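Local coordinates for CurG, CurH fusion protein (Moorea producens 3L, PDB 4MYY), which joins the docking domains of curacin A polyketide synthase modules CurG and CurH in one engineered chain, modelling the complex by which the two modules recognise each other, at the interface of chains A and B. Coordinates in Å, arbitrary orientation; residue numbers count along the deposited sequence, not the author numbering. Chains: chain A/B, CurG, CurH fusion protein.

The interface of chains A and B. Residues chain A 55, 58-59, 61-62, 66, 70; chain B 9-10, 12-13.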
loop_
_atom_site.group_PDB
_atom_site.type_symbol
_atom_site.label_atom_id
_atom_site.label_comp_id
_atom_site.label_asym_id
_atom_site.label_seq_id
_atom_site.Cartn_x
_atom_site.Cartn_y
_atom_site.Cartn_z
ATOM N N GLU A 55 18.834 0.132 5.207
ATOM C CA GLU A 55 17.637 -0.219 4.457
ATOM C C GLU A 55 17.473 0.687 3.245
ATOM O O GLU A 55 17.025 0.227 2.178
ATOM C CB GLU A 55 16.395 -0.160 5.325
ATOM C CG GLU A 55 15.157 -0.604 4.566
ATOM C CD GLU A 55 14.028 -0.998 5.489
ATOM O OE1 GLU A 55 14.065 -0.593 6.672
ATOM O OE2 GLU A 55 13.121 -1.709 5.022
ATOM N N GLN A 58 19.499 -0.542 0.456
ATOM C CA GLN A 58 18.943 -1.737 -0.170
ATOM C C GLN A 58 17.744 -1.409 -1.058
ATOM O O GLN A 58 17.603 -1.980 -2.139
ATOM C CB GLN A 58 18.567 -2.767 0.884
ATOM C CG GLN A 58 19.763 -3.220 1.697
ATOM C CD GLN A 58 19.355 -4.177 2.770
ATOM O OE1 GLN A 58 18.780 -5.218 2.480
ATOM N NE2 GLN A 58 19.635 -3.829 4.023
ATOM N N ILE A 59 16.914 -0.459 -0.626
ATOM C CA ILE A 59 15.742 -0.038 -1.395
ATOM C C ILE A 59 16.148 0.482 -2.790
ATOM O O ILE A 59 15.429 0.297 -3.759
ATOM C CB ILE A 59 14.955 1.002 -0.591
ATOM C CG1 ILE A 59 14.181 0.280 0.517
ATOM C CG2 ILE A 59 14.010 1.819 -1.455
ATOM C CD1 ILE A 59 13.628 1.215 1.594
ATOM N N GLN A 61 18.185 -0.739 -4.721
ATOM C CA GLN A 61 18.326 -1.880 -5.630
ATOM C C GLN A 61 17.019 -2.538 -6.075
ATOM O O GLN A 61 17.016 -3.400 -6.959
ATOM C CB GLN A 61 19.246 -2.939 -5.025
ATOM C CG GLN A 61 20.628 -2.429 -4.666
ATOM C CD GLN A 61 21.532 -3.549 -4.190
ATOM O OE1 GLN A 61 21.090 -4.462 -3.480
ATOM N NE2 GLN A 61 22.799 -3.493 -4.580
ATOM N N LEU A 62 15.910 -2.121 -5.467
ATOM C CA LEU A 62 14.600 -2.683 -5.758
ATOM C C LEU A 62 13.944 -1.997 -6.952
ATOM O O LEU A 62 14.124 -0.789 -7.152
ATOM C CB LEU A 62 13.676 -2.519 -4.539
ATOM C CG LEU A 62 14.069 -3.190 -3.214
ATOM C CD1 LEU A 62 12.967 -2.901 -2.186
ATOM C CD2 LEU A 62 14.251 -4.689 -3.377
ATOM N N GLN A 66 8.701 -3.749 -6.577
ATOM C CA GLN A 66 9.251 -4.264 -5.316
ATOM C C GLN A 66 9.167 -3.224 -4.208
ATOM O O GLN A 66 8.773 -3.554 -3.077
ATOM C CB GLN A 66 10.672 -4.738 -5.526
ATOM C CG GLN A 66 10.747 -6.010 -6.353
ATOM C CD GLN A 66 12.125 -6.273 -6.950
ATOM O OE1 GLN A 66 13.077 -5.513 -6.786
ATOM N NE2 GLN A 66 12.234 -7.379 -7.641
ATOM N N LEU A 70 7.007 -3.560 -0.660
ATOM C CA LEU A 70 7.575 -3.222 0.642
ATOM C C LEU A 70 6.800 -2.142 1.339
ATOM O O LEU A 70 6.476 -2.295 2.521
ATOM C CB LEU A 70 9.029 -2.794 0.479
ATOM C CG LEU A 70 9.785 -2.458 1.748
ATOM C CD1 LEU A 70 9.875 -3.656 2.701
ATOM C CD2 LEU A 70 11.159 -1.952 1.334
ATOM N N LEU B 9 12.845 -7.761 2.887
ATOM C CA LEU B 9 13.383 -7.068 1.734
ATOM C C LEU B 9 14.034 -8.063 0.763
ATOM O O LEU B 9 13.801 -7.994 -0.426
ATOM C CB LEU B 9 14.363 -6.001 2.174
ATOM C CG LEU B 9 14.448 -4.889 1.130
ATOM C CD1 LEU B 9 14.571 -3.538 1.809
ATOM C CD2 LEU B 9 15.615 -5.165 0.189
ATOM N N ASP B 10 14.800 -9.009 1.291
ATOM C CA ASP B 10 15.428 -10.040 0.469
ATOM C C ASP B 10 14.368 -10.897 -0.228
ATOM O O ASP B 10 14.498 -11.193 -1.416
ATOM C CB ASP B 10 16.329 -10.939 1.320
ATOM C CG ASP B 10 17.657 -10.278 1.687
ATOM O OD1 ASP B 10 17.930 -9.145 1.236
ATOM O OD2 ASP B 10 18.436 -10.914 2.437
ATOM N N ILE B 12 11.241 -10.044 -1.033
ATOM C CA ILE B 12 10.637 -9.184 -2.076
ATOM C C ILE B 12 11.557 -9.077 -3.323
ATOM O O ILE B 12 11.109 -9.223 -4.476
ATOM C CB ILE B 12 10.290 -7.805 -1.495
ATOM C CG1 ILE B 12 9.084 -7.931 -0.548
ATOM C CG2 ILE B 12 9.988 -6.788 -2.624
ATOM C CD1 ILE B 12 8.745 -6.659 0.197
ATOM N N LYS B 13 12.843 -8.848 -3.096
ATOM C CA LYS B 13 13.795 -8.738 -4.201
ATOM C C LYS B 13 13.865 -10.021 -5.032
ATOM O O LYS B 13 14.051 -9.955 -6.258
ATOM C CB LYS B 13 15.201 -8.384 -3.680
ATOM C CG LYS B 13 16.176 -7.856 -4.750
ATOM C CD LYS B 13 17.552 -7.609 -4.143
ATOM C CE LYS B 13 18.481 -6.862 -5.091
ATOM N NZ LYS B 13 18.592 -7.563 -6.398
#
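B:Leu9, B:Ile12 and B:Lys13, from the CurG part of chain B, pack into a groove of the CurH part of chain A in a largely apolar helix-to-groove interface that helps hold the two chains together. It probably represents the CurG-to-CurH docking contact, although an engineered linker joins the two parts within each chain. B:Leu9 forms the wedge, with 105 Å² of its surface hidden by chain A. Its CG is broadly anti to the backbone N (chi1 -154°), which turns CG and its two methyls toward chain A. CD1 meets CD2 of A:Leu70 at 3.8 Å and also touches CG1 of A:Ile59, whose side chain crosses at about a right angle. CD2 lies 3.8 Å from CD2 of A:Leu62 and also packs on CB of A:Gln58. One turn on, B:Ile12 uses both branches. Its CD1 lies against CA of A:Leu70 at 3.7 Å. Its CG2 packs on CB of A:Gln66 at 3.6 Å. A:Gln66 runs past B:Ile12 in the opposite direction, its extended chain carrying the carboxamide to the C-terminal end of CurG helix 2-14. There NE2 lies 3.4 Å from the backbone O of B:Lys13, too far to count as a hydrogen bond, which makes this a polar proximity. An alanine here would remove the chain beyond CB and would probably open a gap over the backbone and CG2 of B:Ile12, leaving the B:Lys13 carbonyl without its nearby amide. B:Lys13 contributes its aliphatic stem, CB resting 3.8 Å from CD2 of A:Leu62. No hydrogen bond or salt bridge crosses this patch, so shape and apolar packing carry the fit. The wedge comes from helix 2-14 of chain B; the groove is built by helices 42-60 and 64-82 of chain A and the turn between them, and a twin of the contact recurs across the two-fold.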